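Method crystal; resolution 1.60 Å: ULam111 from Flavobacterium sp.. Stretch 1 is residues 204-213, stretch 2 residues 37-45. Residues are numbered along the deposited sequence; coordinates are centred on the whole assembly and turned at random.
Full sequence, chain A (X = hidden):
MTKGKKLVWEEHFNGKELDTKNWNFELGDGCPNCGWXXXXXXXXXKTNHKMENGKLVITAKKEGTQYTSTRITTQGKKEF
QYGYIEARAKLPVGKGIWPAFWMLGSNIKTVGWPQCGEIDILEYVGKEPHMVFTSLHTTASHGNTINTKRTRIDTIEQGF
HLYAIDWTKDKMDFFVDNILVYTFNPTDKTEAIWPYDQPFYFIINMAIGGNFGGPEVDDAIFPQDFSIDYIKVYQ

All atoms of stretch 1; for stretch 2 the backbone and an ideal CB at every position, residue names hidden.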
# COMPACT_ATOMS: atom_id res chain seq x y z
N ILE A 204 16.97 15.73 -1.39
CA ILE A 204 16.53 15.08 -2.63
C ILE A 204 17.78 14.82 -3.46
O ILE A 204 18.59 15.73 -3.66
CB ILE A 204 15.55 15.95 -3.43
CG1 ILE A 204 14.29 16.22 -2.62
CG2 ILE A 204 15.16 15.26 -4.74
CD1 ILE A 204 13.32 17.22 -3.29
N ASN A 205 17.96 13.60 -3.94
CA ASN A 205 19.13 13.36 -4.78
C ASN A 205 18.91 12.19 -5.72
O ASN A 205 17.96 11.42 -5.57
CB ASN A 205 20.39 13.11 -3.94
CG ASN A 205 20.42 11.74 -3.33
OD1 ASN A 205 19.79 11.50 -2.29
ND2 ASN A 205 21.13 10.80 -3.98
N MET A 206 19.80 12.05 -6.69
CA MET A 206 19.79 10.84 -7.50
C MET A 206 21.22 10.38 -7.71
O MET A 206 22.02 11.05 -8.39
CB MET A 206 19.06 11.06 -8.83
CG MET A 206 19.17 9.86 -9.78
SD MET A 206 18.02 9.83 -11.17
CE MET A 206 18.08 11.53 -11.73
N ALA A 207 21.57 9.27 -7.07
CA ALA A 207 22.91 8.70 -7.19
C ALA A 207 23.00 7.67 -8.34
O ALA A 207 21.99 7.19 -8.87
CB ALA A 207 23.33 8.08 -5.88
N ILE A 208 24.23 7.36 -8.73
CA ILE A 208 24.51 6.43 -9.81
C ILE A 208 25.54 5.40 -9.35
O ILE A 208 26.63 5.77 -8.92
CB ILE A 208 25.05 7.15 -11.06
CG1 ILE A 208 23.98 8.10 -11.60
CG2 ILE A 208 25.52 6.12 -12.11
CD1 ILE A 208 24.51 9.12 -12.61
N GLY A 209 25.17 4.13 -9.40
CA GLY A 209 26.09 3.06 -9.03
C GLY A 209 26.45 3.04 -7.56
O GLY A 209 25.66 3.48 -6.74
N GLY A 210 27.63 2.54 -7.23
CA GLY A 210 28.03 2.50 -5.84
C GLY A 210 27.59 1.28 -5.05
O GLY A 210 26.99 0.34 -5.59
N ASN A 211 27.88 1.32 -3.76
CA ASN A 211 27.69 0.18 -2.87
C ASN A 211 26.22 -0.20 -2.72
O ASN A 211 25.90 -1.37 -2.53
CB ASN A 211 28.29 0.54 -1.50
CG ASN A 211 27.99 -0.50 -0.43
OD1 ASN A 211 28.22 -1.68 -0.62
ND2 ASN A 211 27.52 -0.04 0.73
N PHE A 212 25.32 0.76 -2.87
CA PHE A 212 23.91 0.44 -2.71
C PHE A 212 23.14 0.45 -4.03
O PHE A 212 22.36 -0.46 -4.33
CB PHE A 212 23.26 1.39 -1.70
CG PHE A 212 21.88 0.97 -1.28
CD1 PHE A 212 20.76 1.58 -1.81
CD2 PHE A 212 21.71 -0.05 -0.36
CE1 PHE A 212 19.48 1.18 -1.43
CE2 PHE A 212 20.44 -0.46 0.03
CZ PHE A 212 19.32 0.16 -0.51
N GLY A 213 23.36 1.48 -4.84
CA GLY A 213 22.66 1.59 -6.10
C GLY A 213 23.22 0.68 -7.17
O GLY A 213 22.53 0.34 -8.13
N UNK A 37 30.01 8.28 0.45
CA UNK A 37 29.80 7.30 1.49
C UNK A 37 29.45 5.94 0.94
O UNK A 37 29.42 4.95 1.68
CB UNK A 37 28.70 7.77 2.44
N UNK A 38 29.20 5.86 -0.36
CA UNK A 38 28.90 4.57 -0.97
C UNK A 38 29.60 4.37 -2.30
O UNK A 38 29.11 3.64 -3.16
CB UNK A 38 27.39 4.42 -1.16
N UNK A 39 30.78 4.98 -2.45
CA UNK A 39 31.62 4.76 -3.62
C UNK A 39 30.89 5.05 -4.94
O UNK A 39 31.07 4.35 -5.94
CB UNK A 39 32.13 3.32 -3.62
N UNK A 40 30.04 6.07 -4.93
CA UNK A 40 29.20 6.41 -6.08
C UNK A 40 29.92 7.05 -7.26
O UNK A 40 30.99 7.63 -7.09
CB UNK A 40 28.09 7.36 -5.62
N UNK A 41 29.33 6.93 -8.45
CA UNK A 41 29.98 7.42 -9.66
C UNK A 41 29.80 8.92 -9.95
O UNK A 41 30.67 9.54 -10.58
CB UNK A 41 29.45 6.62 -10.85
N UNK A 42 28.68 9.51 -9.52
CA UNK A 42 28.34 10.86 -9.99
C UNK A 42 29.08 12.00 -9.31
O UNK A 42 29.44 11.92 -8.13
CB UNK A 42 26.84 11.09 -9.81
N UNK A 43 29.30 13.06 -10.08
CA UNK A 43 29.57 14.37 -9.51
C UNK A 43 28.25 15.09 -9.45
O UNK A 43 27.48 15.09 -10.42
CB UNK A 43 30.61 15.15 -10.32
N UNK A 44 27.97 15.70 -8.31
CA UNK A 44 26.75 16.49 -8.19
C UNK A 44 27.03 17.91 -8.65
O UNK A 44 28.10 18.46 -8.39
CB UNK A 44 26.22 16.48 -6.75
N UNK A 45 26.07 18.49 -9.37
CA UNK A 45 26.25 19.79 -10.00
C UNK A 45 25.08 20.71 -9.74
O UNK A 45 24.08 20.30 -9.15
CB UNK A 45 26.45 19.63 -11.51

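Position 37 lies beyond the reach of stretch 1, so only its backbone speaks: a phi of 92° favours glycine by itself, and the residue is Gly37.

At position 38 the carbonyl O already accepts a hydrogen bond from Asn211 N at 2.7 Å, bringing the two backbones together. CA-to-CB points sideways, with the ideal CB 4.0 Å from Asn211 CB, and the amide ND2 of Asn211 lies nearby as a donor. A short acceptor with some reach, Asn or Asp, would suit. The deposited Asn38, chi1 in m, bends its end nearer, and its OD1 accepts from Asn211 ND2 at 3.0 Å, so side chain and backbone both bind one residue.

Position 39 has positive phi (55°) and a sideways CB, 4.7 Å from Gly210 CA. Gly, Asn, Asp or another small polar residue would be plausible; it is Ser39, whose side chain makes no close contact with stretch 1, while its carbonyl O receives a CA-H...O contact from Gly210 CA at 3.6 Å.

At position 40 CA is 4.1 Å from Gly210 CA. The sideways CB stands 3.9 Å from Ile208 O and 4.8 Å from Ala207 CB, leaving a course along the strand for a slender chain such as Glu, Gln or Met. Glu40 takes it: CG lies where a CB on Gly210 would clash, and OE1 comes within 3.4 Å of Ala207 CB. A water bonded to Gly209 O and Gly213 N also donates weakly to OE2.

The backbone N of position 41 donates to Ile208 O at 3.0 Å. Its CB points toward stretch 1, 3.5 Å from Ile208 O, and the N of Gly210, without a backbone acceptor in stretch 2, could be met by a long polar chain, directly or through water. Lys, Arg or Gln could serve. Arg41, extended beyond chi1, shares a water with Gly210 N through NE.

Position 42 also points toward stretch 1, with its CB 4.1 Å from Ile208 CD1, and Ile208 N is unpaired with any backbone acceptor here. Gln or Glu could reach it. Gln42 OE1 accepts from Ile208 N at 2.9 Å, while NE2 donates to OE1 of Glu40 at 2.9 Å.

Position 43 is out of reach, and many side chains would do; it is Leu43.

From position 44 the CB is distant and sideways, so Asn205 ND2, a donor, calls for a long side chain ending in an acceptor, such as Tyr. Tyr44 OH accepts from Asn205 ND2 at 3.0 Å, with Met206 O at the ring edge.

Position 45, also out of reach and equally permissive, is Thr45.

Stretch 2, residues 37-45: GNSERQLYT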
# COMPACT_ATOMS: atom_id res chain seq x y z
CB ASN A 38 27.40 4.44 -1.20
CG ASN A 38 26.65 4.01 0.03
OD1 ASN A 38 26.80 2.88 0.50
ND2 ASN A 38 25.82 4.91 0.57
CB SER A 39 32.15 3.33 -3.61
OG SER A 39 33.33 3.22 -4.38
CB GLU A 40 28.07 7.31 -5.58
CG GLU A 40 27.05 6.51 -4.78
CD GLU A 40 26.14 7.37 -3.97
OE1 GLU A 40 26.17 8.62 -4.13
OE2 GLU A 40 25.36 6.80 -3.16
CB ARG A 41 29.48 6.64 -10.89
CG ARG A 41 29.73 5.14 -10.82
CD ARG A 41 29.52 4.49 -12.16
NE ARG A 41 29.53 3.03 -12.05
CZ ARG A 41 29.56 2.19 -13.08
NH1 ARG A 41 29.61 2.64 -14.33
NH2 ARG A 41 29.56 0.88 -12.85
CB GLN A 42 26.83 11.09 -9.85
CG GLN A 42 26.38 11.44 -8.42
CD GLN A 42 26.46 10.27 -7.47
OE1 GLN A 42 26.36 9.12 -7.88
NE2 GLN A 42 26.62 10.57 -6.18
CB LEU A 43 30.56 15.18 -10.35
CG LEU A 43 31.96 14.64 -10.55
CD1 LEU A 43 32.80 15.70 -11.25
CD2 LEU A 43 32.56 14.26 -9.22
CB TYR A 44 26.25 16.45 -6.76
CG TYR A 44 25.60 15.15 -6.36
CD1 TYR A 44 24.55 14.63 -7.10
CD2 TYR A 44 26.01 14.46 -5.22
CE1 TYR A 44 23.92 13.46 -6.72
CE2 TYR A 44 25.38 13.28 -4.84
CZ TYR A 44 24.34 12.79 -5.59
OH TYR A 44 23.70 11.62 -5.22
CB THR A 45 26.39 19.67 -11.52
OG1 THR A 45 25.10 19.44 -12.08
CG2 THR A 45 27.35 18.55 -11.91
O HOH W 1 25.33 3.57 -4.13
O HOH W 2 29.42 1.90 -9.43
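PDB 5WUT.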